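Local coordinates for AP endonuclease, family 2 (Brucella melitensis biovar Abortus, PDB 3NGF), which probably isomerises hydroxypyruvate in a manganese-binding TIM barrel of the hyi family and may also have endonuclease activity, at residues Glu150-Thr154 with Arg155-Gly159. Numbering follows the deposited sequence.
Sequences EPLNT and RNMPG. With MN (manganese (II) ion), chain C.
Asn153 and the backbone of Arg155 and Asn156 form an Asx turn, a compact example of how one side-chain carbonyl can collect two successive peptide N-H groups. Asn153 OD1 takes both at once, from Arg155 N at 2.8 Å and from Asn156 N, also at 2.8 Å. The Arg155 donor is modestly tilted from the carbonyl plane, whereas the Asn156 donor sits above it, so the two share the oxygen at unequal elevations. With CG lodged between its backbone N and carbonyl carbon (chi1 79°), the Asn153 amide folds back over the turn it stabilises. Its backbone O receives Met157 N at 2.9 Å, the main-chain bond that completes a five-residue Asx motif over Asn153-Met157.

The other half of the Asn153 amide fixes its rotation: ND2 donates almost straight, at 175°, to Asn156 OD1, 3.0 Å away, which lies in the Asn153 amide plane. The two amides are nevertheless turned 67° against each other. Both side chains also bond to helix 186-192: Tyr187 OH with Asn156 OD1, and His188 ND1 with Asn153 ND2.

Next to these amides, Leu152 and Met157 run side by side in the same direction. Leu152 CD1 touches Met157 CG at 3.9 Å, and bends further along the methionine return its CE toward the same methyl.

The turn belongs to the loop between strand 146-149 and helix 165-175 of the eight-stranded barrel, and the same stretch starts at the metal site, with Glu150. This residue, a predicted proton donor/acceptor, shares manganese with Asp185, Gln211 and Glu247. Its extended side chain binds through one oxygen: OE2 lies 2.2 Å from the manganese, while OE1 stays 3.3 Å from the manganese.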
ATOM      1  N   GLU A 150      -4.786   2.243  -4.789  1.00  8.83           N
ATOM      2  CA  GLU A 150      -4.296   3.298  -3.881  1.00  8.71           C
ATOM      3  C   GLU A 150      -4.320   4.670  -4.536  1.00  9.80           C
ATOM      4  O   GLU A 150      -3.480   4.951  -5.396  1.00 10.39           O
ATOM      5  CB  GLU A 150      -2.862   3.055  -3.444  1.00  9.43           C
ATOM      6  CG  GLU A 150      -2.435   3.990  -2.297  1.00  8.88           C
ATOM      7  CD  GLU A 150      -0.942   4.010  -1.987  1.00 13.01           C
ATOM      8  OE1 GLU A 150      -0.113   3.362  -2.646  1.00 13.70           O
ATOM      9  OE2 GLU A 150      -0.608   4.711  -1.025  1.00 10.84           O
ATOM     10  N   PRO A 151      -5.255   5.527  -4.118  1.00  9.43           N
ATOM     11  CA  PRO A 151      -5.167   6.936  -4.566  1.00 10.73           C
ATOM     12  C   PRO A 151      -3.857   7.568  -4.103  1.00 11.19           C
ATOM     13  O   PRO A 151      -3.462   7.406  -2.947  1.00 11.29           O
ATOM     14  CB  PRO A 151      -6.373   7.594  -3.883  1.00 10.82           C
ATOM     15  CG  PRO A 151      -7.317   6.465  -3.628  1.00 10.08           C
ATOM     16  CD  PRO A 151      -6.463   5.284  -3.322  1.00  9.64           C
ATOM     17  N   LEU A 152      -3.208   8.298  -5.007  1.00 11.99           N
ATOM     18  CA  LEU A 152      -1.972   8.998  -4.700  1.00 12.39           C
ATOM     19  C   LEU A 152      -2.277  10.506  -4.600  1.00 13.79           C
ATOM     20  O   LEU A 152      -3.406  10.885  -4.226  1.00 15.27           O
ATOM     21  CB  LEU A 152      -0.895   8.610  -5.701  1.00 12.26           C
ATOM     22  CG  LEU A 152      -0.615   7.089  -5.771  1.00 11.44           C
ATOM     23  CD1 LEU A 152       0.509   6.796  -6.754  1.00 13.20           C
ATOM     24  CD2 LEU A 152      -0.297   6.484  -4.369  1.00 11.36           C
ATOM     25  N   ASN A 153      -1.295  11.366  -4.797  1.00 13.87           N
ATOM     26  CA  ASN A 153      -1.569  12.795  -4.861  1.00 13.51           C
ATOM     27  C   ASN A 153      -0.834  13.385  -6.057  1.00 14.54           C
ATOM     28  O   ASN A 153       0.143  12.804  -6.539  1.00 13.56           O
ATOM     29  CB  ASN A 153      -1.202  13.476  -3.537  1.00 13.37           C
ATOM     30  CG  ASN A 153       0.283  13.718  -3.389  1.00 13.35           C
ATOM     31  OD1 ASN A 153       0.848  14.640  -4.010  1.00 15.60           O
ATOM     32  ND2 ASN A 153       0.933  12.920  -2.539  1.00 14.14           N
ATOM     33  N   THR A 154      -1.291  14.551  -6.512  1.00 15.14           N
ATOM     34  CA  THR A 154      -0.836  15.144  -7.770  1.00 16.93           C
ATOM     35  C   THR A 154       0.461  15.952  -7.633  1.00 17.36           C
ATOM     36  O   THR A 154       1.050  16.391  -8.628  1.00 17.15           O
ATOM     37  CB  THR A 154      -1.939  16.054  -8.360  1.00 17.68           C
ATOM     38  OG1 THR A 154      -2.350  17.002  -7.375  1.00 18.08           O
ATOM     39  CG2 THR A 154      -3.151  15.238  -8.766  1.00 19.07           C
ATOM     40  N   ARG A 155       0.912  16.157  -6.399  1.00 16.63           N
ATOM     41  CA  ARG A 155       2.182  16.791  -6.173  1.00 17.37           C
ATOM     42  C   ARG A 155       3.296  15.781  -6.286  1.00 17.81           C
ATOM     43  O   ARG A 155       4.297  16.008  -6.980  1.00 18.90           O
ATOM     44  CB  ARG A 155       2.205  17.459  -4.798  1.00 17.44           C
ATOM     45  CG  ARG A 155       3.534  18.087  -4.469  1.00 19.45           C
ATOM     46  CD  ARG A 155       3.420  19.164  -3.395  1.00 19.10           C
ATOM     47  NE  ARG A 155       2.926  18.676  -2.115  1.00 17.54           N
ATOM     48  CZ  ARG A 155       1.816  19.090  -1.481  1.00 16.60           C
ATOM     49  NH1 ARG A 155       1.509  18.576  -0.294  1.00 15.67           N
ATOM     50  NH2 ARG A 155       1.015  20.023  -1.994  1.00 18.31           N
ATOM     51  N   ASN A 156       3.135  14.649  -5.613  1.00 16.38           N
ATOM     52  CA  ASN A 156       4.140  13.584  -5.680  1.00 17.07           C
ATOM     53  C   ASN A 156       4.051  12.701  -6.922  1.00 17.68           C
ATOM     54  O   ASN A 156       5.073  12.195  -7.351  1.00 18.99           O
ATOM     55  CB  ASN A 156       4.088  12.698  -4.431  1.00 16.50           C
ATOM     56  CG  ASN A 156       4.581  13.419  -3.187  1.00 18.26           C
ATOM     57  OD1 ASN A 156       3.911  13.430  -2.170  1.00 17.06           O
ATOM     58  ND2 ASN A 156       5.750  14.070  -3.288  1.00 23.28           N
ATOM     59  N   MET A 157       2.853  12.515  -7.491  1.00 17.97           N
ATOM     60  CA  MET A 157       2.670  11.671  -8.679  1.00 18.44           C
ATOM     61  C   MET A 157       1.782  12.361  -9.724  1.00 19.14           C
ATOM     62  O   MET A 157       0.658  11.924  -9.987  1.00 17.30           O
ATOM     63  CB  MET A 157       2.080  10.310  -8.279  1.00 18.23           C
ATOM     64  CG  MET A 157       2.426   9.162  -9.261  1.00 21.18           C
ATOM     65  SD  MET A 157       4.191   8.738  -9.334  1.00 25.94           S
ATOM     66  CE  MET A 157       4.377   7.780  -7.818  1.00 26.16           C
ATOM     67  N   PRO A 158       2.281  13.460 -10.324  1.00 19.56           N
ATOM     68  CA  PRO A 158       1.439  14.162 -11.299  1.00 20.69           C
ATOM     69  C   PRO A 158       1.047  13.250 -12.456  1.00 20.01           C
ATOM     70  O   PRO A 158       1.878  12.502 -12.955  1.00 20.32           O
ATOM     71  CB  PRO A 158       2.321  15.325 -11.794  1.00 21.63           C
ATOM     72  CG  PRO A 158       3.678  15.097 -11.240  1.00 21.51           C
ATOM     73  CD  PRO A 158       3.616  14.057 -10.174  1.00 21.04           C
ATOM     74  N   GLY A 159      -0.217  13.313 -12.860  1.00 19.39           N
ATOM     75  CA  GLY A 159      -0.712  12.538 -13.995  1.00 19.54           C
ATOM     76  C   GLY A 159      -1.137  11.124 -13.654  1.00 17.35           C
ATOM     77  O   GLY A 159      -1.599  10.393 -14.528  1.00 18.52           O
TER
HETATM   78 MN    MN C 262       1.273   4.829   0.022  1.00 18.06          MN
HETATM   79  O   HOH W   1       1.929   2.907  -1.380  1.00 17.59           O
HETATM   80  O   HOH W   2       2.378   6.046  -1.542  1.00 13.92           O